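Local coordinates for protein pullulanase (Klebsiella oxytoca, PDB 2YOC) that probably hydrolyses the alpha-1,6-glucosidic linkages of pullulan and related branched dextrins, at residues 446-450 with 890-894; 522-526 with 900-904; 814-820 with 859-864; 827-831 with 895-899. One frame throughout, in Å; residues are numbered along the deposited sequence.

Contact 1: residues 446-450 with 890-894; sequences NMVQH and DYSLQ
With CG anti to its carbonyl carbon (chi1 -75°), Tyr-891 leans its ring onto the first turn of helix 446-457, where Met-447 and His-450, each with CG anti to the backbone N, meet it in different ways. This helix joins the first and second strands of a (beta/alpha)8 barrel, while the ring comes from a loop beyond the eighth strand, on a type I beta turn from Asp-890 to Leu-893. Met-447, modelled as selenomethionine, lays CG over one face of the phenol in a CH-pi contact, 4.0 Å from the Tyr-891 ring centroid. Its chain then bends, carrying the SE end off elsewhere. His-450 takes part in an offset edge-to-face pair: the edge of Tyr-891 is turned toward the imidazole face, with the ring planes at 60°. CE1 of Tyr-891 approaches CD2 of His-450 to 3.4 Å. Residues following the last barrel strand supply polar partners to both rings: Glu-868 accepts a hydrogen bond from His-450 NE2, while Gln-865 bonds only weakly to the phenol OH. Asn-446 packs CB against the turn, 3.2 Å from Tyr-891 O. The turn is held by its first residue, Asp-890, in an Asx turn: OD1 takes Ser-892 N from above the carboxylate plane, and its syn lone pair receives Ser-892 OG at 2.8 Å.

Contact 2: residues 522-526 with 900-904; sequences SDSQD and VGMPR
Two irregular loops approach through Asp-523 and Gly-901, whose CA atoms lie 6.2 Å apart, and Gly-901 has an extended backbone of positive phi (142°) that suits a residue without a side chain. Asp-523 reaches over with CG anti to its backbone N (chi1 -177°). Its OD2 receives a weak, bent hydrogen bond from the Met-902 N, 2.9 Å away, and sits 3.3 Å from Gly-901 CA. The other oxygen, OD1, is weakly bonded to Val-530 N near the start of helix 529-537, so the carboxylate bridges that helix and the facing loop by two weak bonds.

Met-902, a selenomethionine, reaches segment 522-526: CG lies 3.5 Å from Ser-524 O, and bends at chi2 and chi3 bring CE to 3.7 Å from Gln-525 CB. Tyr-912, Ile-915 and Lys-919 of helix 912-919 also pack on the Met-902 side chain. Gln-525 extends beyond CG away from this contact, and its OE1 is hydrogen-bonded to Thr-916 OG1 of the same helix. The contact is a loop-to-loop junction in which the pullulanase Ins domain, an insertion in the barrel sequence, docks on the segment that leads, through the N-cap Arg-904, into helix 905-908.

Contact 3: residues 814-820 with 859-864; sequences VVNYVSK and GIAFDQ
Val-815 and Ile-860 are paired neighbours on two parallel strands, 814-816 and 860-864, the seventh and eighth of the closed (beta/alpha)8 barrel; with the intervening helices 826-833 and 840-855 they form a beta-alpha-beta crossover. The short strand segments cross at -42°.

Three backbone hydrogen bonds make the ladder: Ile-860 N to Val-814 O at 2.9 Å, Asn-816 N to Ile-860 O at 2.9 Å, and Phe-862 N to Asn-816 O at 3.1 Å, each donor lying close to the C=O direction of its acceptor. At the start of the pair a water bridges Gly-859 O and Asn-816 ND2, 3.0 Å from the latter, which also bonds to Gly-775 O.

Apolar packing centres on Phe-862, whose CG is anti to the backbone N (chi1 179°). Val-815 CG1 touches its CB, at 3.3 Å. Tyr-817 lies against Phe-862 CD1 with CB, 3.7 Å off, the two rings meeting obliquely. Lys-820 passes with its aliphatic CG 3.7 Å from Phe-862 CE1, then runs extended to a salt bridge with Glu-694 and a cation-pi contact with Phe-720, whose ring also meets that of Phe-862 edge-to-face.

Polar groups close the contact past the last bridge. Ser-819 OG is hydrogen-bonded to Leu-826 N, Asp-863 OD2 to Tyr-937 OH and Asp-863 OD1 to Ser-867 OG. Across the contact, Asp-863 OD1 lies 3.6 Å from Ser-819 CB.

Contact 4: residues 827-831 with 895-899; sequences WDMIS and DNNYN
Asn-896 and Tyr-898 bring segment 895-899 against Trp-827 of helix 826-833, after Asp-895 has set the turn of the chain. Asp-895 OD2 accepts from Asn-897 N, which lies above the carboxylate plane, and also forms a salt bridge with Arg-888.

Asn-896 comes next. Its CG sits between the backbone N and the carbonyl carbon (chi1 70°), and the amide stands nearly upright on the indole, with ND2 over one face. Its ND2 is 3.1 Å from Trp-827 NE1, but both are donors and the pair is mere contact; the amide nitrogen bonds instead to Leu-870 O. Asn-896 OD1 accepts from Tyr-898 N at 3.2 Å. Two overlapping Asx turns thus shape this loop, which follows the eighth strand of the (beta/alpha)8 barrel and packs on a helix placed between strands seven and eight.

Tyr-898 then turns its ring toward the helix. The edge of Trp-827 points at the tyrosine face in an offset edge-to-face pair, planes at 88°, with Trp-827 NE1 3.6 Å from Tyr-898 CD1. Ser-831 OG lies 3.6 Å from Tyr-898 CE1; it bonds to Trp-827 O at 2.9 Å and lies over the indole face opposite Asn-896. At the tyrosine's edge, near its plane, is Asp-828 OD1, 4.0 Å from Tyr-898 CD1; that oxygen is bonded to Ser-872 OG, and the Tyr-898 OH to Lys-919 O.

How the contacts relate
Followed from the N terminus, the chain opens contact 1 at 446-450, on the helix after the first barrel strand, then contact 2 at 522-526, in the Ins domain. The seventh strand begins contact 3 and the helix behind it contact 4. Contact 3 closes first, joining strands seven and eight. The long loop beyond strand eight then closes the rest in succession, tied to the helix after strand one (contact 1), to the helix between strands seven and eight (contact 4) and to the Ins domain (contact 2). Contact 3 therefore lies within the spans of contacts 1 and 2, and contact 4 within that of contact 2, whereas the pairs 1 and 2, 1 and 4, and 3 and 4 cross.

Contact 1: residues 446-450 with 890-894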
loop_
_atom_site.group_PDB
_atom_site.type_symbol
_atom_site.label_atom_id
_atom_site.label_comp_id
_atom_site.label_asym_id
_atom_site.label_seq_id
_atom_site.Cartn_x
_atom_site.Cartn_y
_atom_site.Cartn_z
ATOM N N ASN B 446 6.433 40.676 -37.060
ATOM C CA ASN B 446 7.236 39.900 -36.111
ATOM C C ASN B 446 6.434 38.688 -35.629
ATOM O O ASN B 446 6.965 37.574 -35.591
ATOM C CB ASN B 446 7.642 40.743 -34.902
ATOM C CG ASN B 446 8.481 41.962 -35.197
ATOM O OD1 ASN B 446 9.142 42.081 -36.250
ATOM N ND2 ASN B 446 8.453 42.904 -34.251
HETATM N N MSE B 447 5.147 38.910 -35.293
HETATM C CA MSE B 447 4.247 37.866 -34.832
HETATM C C MSE B 447 4.054 36.827 -35.930
HETATM O O MSE B 447 4.388 35.668 -35.698
HETATM C CB MSE B 447 2.919 38.480 -34.362
HETATM C CG MSE B 447 1.939 37.477 -33.787
HETATM SE SE MSE B 447 0.787 36.728 -35.146
HETATM C CE MSE B 447 -0.195 38.308 -35.714
ATOM N N VAL B 448 3.553 37.224 -37.120
ATOM C CA VAL B 448 3.305 36.262 -38.201
ATOM C C VAL B 448 4.545 35.435 -38.532
ATOM O O VAL B 448 4.473 34.203 -38.487
ATOM C CB VAL B 448 2.602 36.851 -39.441
ATOM C CG1 VAL B 448 2.620 35.877 -40.620
ATOM C CG2 VAL B 448 1.172 37.269 -39.104
ATOM N N GLN B 449 5.691 36.104 -38.756
ATOM C CA GLN B 449 6.954 35.431 -39.049
ATOM C C GLN B 449 7.437 34.527 -37.896
ATOM O O GLN B 449 8.057 33.485 -38.158
ATOM C CB GLN B 449 8.032 36.425 -39.519
ATOM C CG GLN B 449 7.991 36.711 -41.032
ATOM C CD GLN B 449 8.498 35.576 -41.919
ATOM O OE1 GLN B 449 9.348 34.765 -41.524
ATOM N NE2 GLN B 449 7.996 35.499 -43.156
ATOM N N HIS B 450 7.097 34.883 -36.634
ATOM C CA HIS B 450 7.468 34.070 -35.481
ATOM C C HIS B 450 6.702 32.763 -35.567
ATOM O O HIS B 450 7.320 31.693 -35.613
ATOM C CB HIS B 450 7.156 34.804 -34.193
ATOM C CG HIS B 450 7.640 34.124 -32.955
ATOM N ND1 HIS B 450 8.977 34.161 -32.577
ATOM C CD2 HIS B 450 6.935 33.486 -31.996
ATOM C CE1 HIS B 450 9.044 33.507 -31.430
ATOM N NE2 HIS B 450 7.842 33.086 -31.039
ATOM N N ASP B 890 5.624 40.533 -26.183
ATOM C CA ASP B 890 6.483 41.349 -27.038
ATOM C C ASP B 890 7.110 40.585 -28.224
ATOM O O ASP B 890 8.155 39.955 -28.057
ATOM C CB ASP B 890 7.558 42.057 -26.206
ATOM C CG ASP B 890 8.443 42.977 -27.015
ATOM O OD1 ASP B 890 8.093 43.267 -28.188
ATOM O OD2 ASP B 890 9.478 43.414 -26.479
ATOM N N TYR B 891 6.518 40.690 -29.429
ATOM C CA TYR B 891 7.083 39.991 -30.584
ATOM C C TYR B 891 8.337 40.656 -31.186
ATOM O O TYR B 891 8.962 40.093 -32.092
ATOM C CB TYR B 891 6.012 39.555 -31.617
ATOM C CG TYR B 891 5.202 38.350 -31.166
ATOM C CD1 TYR B 891 5.735 37.062 -31.222
ATOM C CD2 TYR B 891 3.907 38.500 -30.676
ATOM C CE1 TYR B 891 5.015 35.959 -30.761
ATOM C CE2 TYR B 891 3.168 37.403 -30.228
ATOM C CZ TYR B 891 3.729 36.133 -30.261
ATOM O OH TYR B 891 3.012 35.042 -29.810
ATOM N N SER B 892 8.744 41.824 -30.623
ATOM C CA SER B 892 9.964 42.545 -31.016
ATOM C C SER B 892 11.151 42.110 -30.118
ATOM O O SER B 892 12.261 42.625 -30.258
ATOM C CB SER B 892 9.747 44.054 -30.953
ATOM O OG SER B 892 10.103 44.604 -29.690
ATOM N N LEU B 893 10.884 41.159 -29.198
ATOM C CA LEU B 893 11.798 40.518 -28.237
ATOM C C LEU B 893 12.716 41.449 -27.451
ATOM O O LEU B 893 13.935 41.361 -27.571
ATOM C CB LEU B 893 12.611 39.347 -28.852
ATOM C CG LEU B 893 11.990 38.424 -29.900
ATOM C CD1 LEU B 893 12.900 37.210 -30.112
ATOM C CD2 LEU B 893 10.583 37.971 -29.505
ATOM N N GLN B 894 12.144 42.327 -26.648
ATOM C CA GLN B 894 12.945 43.221 -25.819
ATOM C C GLN B 894 12.865 42.754 -24.383
ATOM O O GLN B 894 13.831 42.914 -23.635
ATOM C CB GLN B 894 12.477 44.684 -25.955
ATOM C CG GLN B 894 12.689 45.285 -27.350
ATOM C CD GLN B 894 14.121 45.167 -27.824
ATOM O OE1 GLN B 894 14.411 44.492 -28.821
ATOM N NE2 GLN B 894 15.055 45.780 -27.088
#

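Contact 2: residues 522-526 with 900-904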
loop_
_atom_site.group_PDB
_atom_site.type_symbol
_atom_site.label_atom_id
_atom_site.label_comp_id
_atom_site.label_asym_id
_atom_site.label_seq_id
_atom_site.Cartn_x
_atom_site.Cartn_y
_atom_site.Cartn_z
ATOM N N SER B 522 6.941 54.339 -9.257
ATOM C CA SER B 522 6.643 54.275 -7.826
ATOM C C SER B 522 5.726 53.100 -7.423
ATOM O O SER B 522 5.222 53.062 -6.292
ATOM C CB SER B 522 6.126 55.614 -7.310
ATOM O OG SER B 522 5.067 56.117 -8.107
ATOM N N ASP B 523 5.542 52.119 -8.330
ATOM C CA ASP B 523 4.729 50.942 -8.023
ATOM C C ASP B 523 5.492 50.035 -7.055
ATOM O O ASP B 523 6.673 49.761 -7.275
ATOM C CB ASP B 523 4.316 50.175 -9.312
ATOM C CG ASP B 523 3.401 48.978 -9.055
ATOM O OD1 ASP B 523 2.174 49.185 -8.902
ATOM O OD2 ASP B 523 3.917 47.836 -8.981
ATOM N N SER B 524 4.821 49.597 -5.984
ATOM C CA SER B 524 5.365 48.711 -4.944
ATOM C C SER B 524 4.202 47.976 -4.303
ATOM O O SER B 524 3.059 48.355 -4.550
ATOM C CB SER B 524 6.147 49.514 -3.889
ATOM O OG SER B 524 5.387 50.072 -2.821
ATOM N N GLN B 525 4.461 46.958 -3.458
ATOM C CA GLN B 525 3.361 46.254 -2.793
ATOM C C GLN B 525 2.471 47.199 -1.936
ATOM O O GLN B 525 1.253 47.012 -1.871
ATOM C CB GLN B 525 3.846 45.006 -2.029
ATOM C CG GLN B 525 4.501 45.257 -0.676
ATOM C CD GLN B 525 4.619 43.983 0.120
ATOM O OE1 GLN B 525 5.708 43.431 0.264
ATOM N NE2 GLN B 525 3.505 43.486 0.662
ATOM N N ASP B 526 3.085 48.241 -1.338
ATOM C CA ASP B 526 2.406 49.258 -0.517
ATOM C C ASP B 526 1.705 50.350 -1.388
ATOM O O ASP B 526 0.756 50.990 -0.924
ATOM C CB ASP B 526 3.372 49.886 0.518
ATOM C CG ASP B 526 4.224 48.887 1.294
ATOM O OD1 ASP B 526 3.677 48.222 2.218
ATOM O OD2 ASP B 526 5.438 48.777 0.984
ATOM N N VAL B 900 6.151 44.614 -14.353
ATOM C CA VAL B 900 5.520 45.716 -15.071
ATOM C C VAL B 900 4.442 46.323 -14.187
ATOM O O VAL B 900 3.681 47.177 -14.640
ATOM C CB VAL B 900 4.987 45.290 -16.463
ATOM C CG1 VAL B 900 6.130 44.901 -17.392
ATOM C CG2 VAL B 900 3.951 44.162 -16.365
ATOM N N GLY B 901 4.405 45.874 -12.934
ATOM C CA GLY B 901 3.456 46.330 -11.925
ATOM C C GLY B 901 2.970 45.228 -11.009
ATOM O O GLY B 901 3.162 44.043 -11.294
HETATM N N MSE B 902 2.337 45.611 -9.899
HETATM C CA MSE B 902 1.773 44.631 -8.980
HETATM C C MSE B 902 0.505 44.086 -9.639
HETATM O O MSE B 902 -0.240 44.876 -10.210
HETATM C CB MSE B 902 1.438 45.256 -7.604
HETATM C CG MSE B 902 2.656 45.652 -6.766
HETATM SE SE MSE B 902 4.071 44.297 -6.582
HETATM C CE MSE B 902 3.291 43.156 -5.219
ATOM N N PRO B 903 0.248 42.761 -9.634
ATOM C CA PRO B 903 -0.978 42.245 -10.284
ATOM C C PRO B 903 -2.268 42.616 -9.533
ATOM O O PRO B 903 -2.186 43.232 -8.462
ATOM C CB PRO B 903 -0.735 40.741 -10.324
ATOM C CG PRO B 903 0.162 40.464 -9.183
ATOM C CD PRO B 903 1.031 41.672 -9.010
ATOM N N ARG B 904 -3.458 42.256 -10.083
ATOM C CA ARG B 904 -4.748 42.589 -9.464
ATOM C C ARG B 904 -4.920 42.209 -7.978
ATOM O O ARG B 904 -4.904 41.023 -7.639
ATOM C CB ARG B 904 -5.930 42.087 -10.316
ATOM C CG ARG B 904 -6.473 43.068 -11.310
ATOM C CD ARG B 904 -7.913 43.392 -10.955
ATOM N NE ARG B 904 -8.693 43.895 -12.083
ATOM C CZ ARG B 904 -10.010 44.074 -12.060
ATOM N NH1 ARG B 904 -10.705 43.805 -10.958
ATOM N NH2 ARG B 904 -10.640 44.550 -13.125
#

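Contact 3: residues 814-820 with 859-864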
loop_
_atom_site.group_PDB
_atom_site.type_symbol
_atom_site.label_atom_id
_atom_site.label_comp_id
_atom_site.label_asym_id
_atom_site.label_seq_id
_atom_site.Cartn_x
_atom_site.Cartn_y
_atom_site.Cartn_z
ATOM N N VAL B 814 -4.853 12.060 -23.641
ATOM C CA VAL B 814 -4.174 12.936 -22.664
ATOM C C VAL B 814 -3.534 14.188 -23.278
ATOM O O VAL B 814 -2.749 14.085 -24.216
ATOM C CB VAL B 814 -3.089 12.140 -21.880
ATOM C CG1 VAL B 814 -2.300 13.047 -20.948
ATOM C CG2 VAL B 814 -3.683 10.989 -21.093
ATOM N N VAL B 815 -3.760 15.343 -22.667
ATOM C CA VAL B 815 -3.102 16.576 -23.089
ATOM C C VAL B 815 -2.207 17.078 -21.935
ATOM O O VAL B 815 -2.708 17.508 -20.886
ATOM C CB VAL B 815 -4.089 17.656 -23.591
ATOM C CG1 VAL B 815 -3.360 18.942 -23.925
ATOM C CG2 VAL B 815 -4.876 17.165 -24.811
ATOM N N ASN B 816 -0.880 16.986 -22.119
ATOM C CA ASN B 816 0.100 17.450 -21.141
ATOM C C ASN B 816 0.444 18.917 -21.388
ATOM O O ASN B 816 0.474 19.390 -22.536
ATOM C CB ASN B 816 1.353 16.574 -21.156
ATOM C CG ASN B 816 1.189 15.296 -20.377
ATOM O OD1 ASN B 816 0.605 15.266 -19.271
ATOM N ND2 ASN B 816 1.724 14.214 -20.930
ATOM N N TYR B 817 0.674 19.647 -20.300
ATOM C CA TYR B 817 0.987 21.064 -20.367
ATOM C C TYR B 817 1.632 21.556 -19.094
ATOM O O TYR B 817 1.490 20.925 -18.041
ATOM C CB TYR B 817 -0.265 21.893 -20.717
ATOM C CG TYR B 817 -1.320 21.993 -19.639
ATOM C CD1 TYR B 817 -1.977 20.857 -19.163
ATOM C CD2 TYR B 817 -1.749 23.234 -19.173
ATOM C CE1 TYR B 817 -2.972 20.952 -18.189
ATOM C CE2 TYR B 817 -2.758 23.342 -18.214
ATOM C CZ TYR B 817 -3.381 22.201 -17.736
ATOM O OH TYR B 817 -4.374 22.335 -16.780
ATOM N N VAL B 818 2.373 22.669 -19.201
ATOM C CA VAL B 818 3.023 23.291 -18.044
ATOM C C VAL B 818 2.714 24.790 -17.982
ATOM O O VAL B 818 3.201 25.495 -17.101
ATOM C CB VAL B 818 4.529 22.929 -17.862
ATOM C CG1 VAL B 818 4.685 21.548 -17.240
ATOM C CG2 VAL B 818 5.311 23.030 -19.171
ATOM N N SER B 819 1.905 25.267 -18.942
ATOM C CA SER B 819 1.438 26.641 -19.031
ATOM C C SER B 819 0.183 26.669 -19.874
ATOM O O SER B 819 0.037 25.835 -20.753
ATOM C CB SER B 819 2.500 27.569 -19.605
ATOM O OG SER B 819 2.508 28.813 -18.912
ATOM N N LYS B 820 -0.741 27.594 -19.559
ATOM C CA LYS B 820 -2.049 27.788 -20.169
ATOM C C LYS B 820 -2.457 29.210 -19.818
ATOM O O LYS B 820 -1.817 29.808 -18.957
ATOM C CB LYS B 820 -3.030 26.780 -19.550
ATOM C CG LYS B 820 -4.283 26.498 -20.379
ATOM C CD LYS B 820 -5.264 25.680 -19.588
ATOM C CE LYS B 820 -6.313 25.063 -20.445
ATOM N NZ LYS B 820 -7.266 24.266 -19.622
ATOM N N GLY B 859 2.086 11.770 -24.666
ATOM C CA GLY B 859 0.808 12.481 -24.675
ATOM C C GLY B 859 0.823 13.678 -25.610
ATOM O O GLY B 859 1.887 14.085 -26.077
ATOM N N ILE B 860 -0.345 14.254 -25.892
ATOM C CA ILE B 860 -0.435 15.423 -26.755
ATOM C C ILE B 860 0.180 16.666 -26.083
ATOM O O ILE B 860 -0.126 16.987 -24.943
ATOM C CB ILE B 860 -1.869 15.617 -27.276
ATOM C CG1 ILE B 860 -2.221 14.440 -28.233
ATOM C CG2 ILE B 860 -2.059 16.994 -27.952
ATOM C CD1 ILE B 860 -3.673 14.229 -28.531
ATOM N N ALA B 861 1.107 17.314 -26.789
ATOM C CA ALA B 861 1.819 18.496 -26.331
ATOM C C ALA B 861 0.970 19.730 -26.523
ATOM O O ALA B 861 0.523 20.014 -27.633
ATOM C CB ALA B 861 3.124 18.628 -27.087
ATOM N N PHE B 862 0.722 20.440 -25.431
ATOM C CA PHE B 862 -0.030 21.685 -25.389
ATOM C C PHE B 862 0.811 22.682 -24.636
ATOM O O PHE B 862 1.498 22.339 -23.671
ATOM C CB PHE B 862 -1.344 21.481 -24.638
ATOM C CG PHE B 862 -2.250 22.686 -24.476
ATOM C CD1 PHE B 862 -2.009 23.630 -23.482
ATOM C CD2 PHE B 862 -3.404 22.818 -25.237
ATOM C CE1 PHE B 862 -2.857 24.719 -23.316
ATOM C CE2 PHE B 862 -4.245 23.913 -25.070
ATOM C CZ PHE B 862 -3.967 24.848 -24.110
ATOM N N ASP B 863 0.724 23.927 -25.061
ATOM C CA ASP B 863 1.427 25.015 -24.436
ATOM C C ASP B 863 0.803 26.367 -24.751
ATOM O O ASP B 863 0.195 26.570 -25.812
ATOM C CB ASP B 863 2.910 25.008 -24.823
ATOM C CG ASP B 863 3.751 26.013 -24.055
ATOM O OD1 ASP B 863 3.418 26.292 -22.845
ATOM O OD2 ASP B 863 4.719 26.530 -24.645
ATOM N N GLN B 864 0.994 27.310 -23.807
ATOM C CA GLN B 864 0.517 28.674 -23.878
ATOM C C GLN B 864 1.361 29.468 -24.870
ATOM O O GLN B 864 2.594 29.356 -24.882
ATOM C CB GLN B 864 0.629 29.296 -22.487
ATOM C CG GLN B 864 0.053 30.688 -22.430
ATOM C CD GLN B 864 0.264 31.344 -21.106
ATOM O OE1 GLN B 864 1.253 31.098 -20.397
ATOM N NE2 GLN B 864 -0.653 32.237 -20.770
HETATM O O HOH W 1 3.164 14.620 -23.550
#

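Contact 4: residues 827-831 with 895-899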
loop_
_atom_site.group_PDB
_atom_site.type_symbol
_atom_site.label_atom_id
_atom_site.label_comp_id
_atom_site.label_asym_id
_atom_site.label_seq_id
_atom_site.Cartn_x
_atom_site.Cartn_y
_atom_site.Cartn_z
ATOM N N TRP B 827 7.102 30.893 -16.433
ATOM C CA TRP B 827 8.149 31.790 -15.960
ATOM C C TRP B 827 7.805 32.352 -14.591
ATOM O O TRP B 827 8.645 32.316 -13.683
ATOM C CB TRP B 827 8.355 32.934 -16.938
ATOM C CG TRP B 827 9.425 33.885 -16.499
ATOM C CD1 TRP B 827 9.253 35.056 -15.828
ATOM C CD2 TRP B 827 10.837 33.689 -16.610
ATOM N NE1 TRP B 827 10.472 35.621 -15.546
ATOM C CE2 TRP B 827 11.463 34.800 -16.011
ATOM C CE3 TRP B 827 11.639 32.687 -17.172
ATOM C CZ2 TRP B 827 12.856 34.944 -15.969
ATOM C CZ3 TRP B 827 13.017 32.828 -17.133
ATOM C CH2 TRP B 827 13.614 33.949 -16.542
ATOM N N ASP B 828 6.574 32.876 -14.436
ATOM C CA ASP B 828 6.133 33.433 -13.164
ATOM C C ASP B 828 6.228 32.383 -12.044
ATOM O O ASP B 828 6.804 32.659 -10.991
ATOM C CB ASP B 828 4.752 34.109 -13.301
ATOM C CG ASP B 828 4.751 35.422 -14.100
ATOM O OD1 ASP B 828 5.824 35.817 -14.601
ATOM O OD2 ASP B 828 3.668 36.047 -14.222
HETATM N N MSE B 829 5.793 31.157 -12.320
HETATM C CA MSE B 829 5.906 30.034 -11.374
HETATM C C MSE B 829 7.356 29.731 -10.985
HETATM O O MSE B 829 7.624 29.507 -9.807
HETATM C CB MSE B 829 5.240 28.780 -11.949
HETATM C CG MSE B 829 3.749 28.919 -12.000
HETATM SE SE MSE B 829 2.939 28.902 -10.218
HETATM C CE MSE B 829 2.342 27.014 -10.323
ATOM N N ILE B 830 8.290 29.752 -11.967
ATOM C CA ILE B 830 9.714 29.537 -11.706
ATOM C C ILE B 830 10.221 30.691 -10.829
ATOM O O ILE B 830 10.832 30.426 -9.790
ATOM C CB ILE B 830 10.548 29.305 -13.004
ATOM C CG1 ILE B 830 10.107 28.008 -13.719
ATOM C CG2 ILE B 830 12.085 29.307 -12.743
ATOM C CD1 ILE B 830 10.485 27.952 -15.206
ATOM N N SER B 831 9.882 31.955 -11.185
ATOM C CA SER B 831 10.237 33.148 -10.401
ATOM C C SER B 831 9.797 33.000 -8.929
ATOM O O SER B 831 10.594 33.266 -8.031
ATOM C CB SER B 831 9.660 34.405 -11.041
ATOM O OG SER B 831 10.091 34.502 -12.392
ATOM N N ASP B 895 11.710 42.157 -24.013
ATOM C CA ASP B 895 11.388 41.643 -22.676
ATOM C C ASP B 895 10.168 40.695 -22.659
ATOM O O ASP B 895 9.317 40.727 -23.552
ATOM C CB ASP B 895 11.154 42.810 -21.687
ATOM C CG ASP B 895 9.860 43.557 -21.929
ATOM O OD1 ASP B 895 9.707 44.139 -23.029
ATOM O OD2 ASP B 895 8.996 43.547 -21.024
ATOM N N ASN B 896 10.070 39.918 -21.576
ATOM C CA ASN B 896 9.031 38.937 -21.309
ATOM C C ASN B 896 7.852 39.537 -20.520
ATOM O O ASN B 896 6.995 38.773 -20.047
ATOM C CB ASN B 896 9.641 37.754 -20.540
ATOM C CG ASN B 896 10.044 38.061 -19.109
ATOM O OD1 ASN B 896 10.338 39.213 -18.730
ATOM N ND2 ASN B 896 10.095 37.019 -18.289
ATOM N N ASN B 897 7.813 40.887 -20.364
ATOM C CA ASN B 897 6.746 41.597 -19.649
ATOM C C ASN B 897 6.767 41.313 -18.129
ATOM O O ASN B 897 5.749 41.432 -17.435
ATOM C CB ASN B 897 5.368 41.334 -20.305
ATOM C CG ASN B 897 4.304 42.340 -19.980
ATOM O OD1 ASN B 897 4.469 43.547 -20.177
ATOM N ND2 ASN B 897 3.156 41.845 -19.536
ATOM N N TYR B 898 7.948 40.968 -17.613
ATOM C CA TYR B 898 8.104 40.694 -16.187
ATOM C C TYR B 898 8.284 41.998 -15.438
ATOM O O TYR B 898 8.830 42.941 -16.008
ATOM C CB TYR B 898 9.283 39.738 -15.962
ATOM C CG TYR B 898 9.553 39.343 -14.524
ATOM C CD1 TYR B 898 8.798 38.353 -13.897
ATOM C CD2 TYR B 898 10.624 39.886 -13.822
ATOM C CE1 TYR B 898 9.075 37.947 -12.591
ATOM C CE2 TYR B 898 10.913 39.485 -12.516
ATOM C CZ TYR B 898 10.135 38.514 -11.905
ATOM O OH TYR B 898 10.415 38.123 -10.617
ATOM N N ASN B 899 7.792 42.068 -14.183
ATOM C CA ASN B 899 7.877 43.256 -13.317
ATOM C C ASN B 899 7.459 44.541 -14.071
ATOM O O ASN B 899 8.296 45.376 -14.466
ATOM C CB ASN B 899 9.273 43.366 -12.665
ATOM C CG ASN B 899 9.444 44.507 -11.720
ATOM O OD1 ASN B 899 8.573 44.813 -10.911
ATOM N ND2 ASN B 899 10.578 45.172 -11.828
#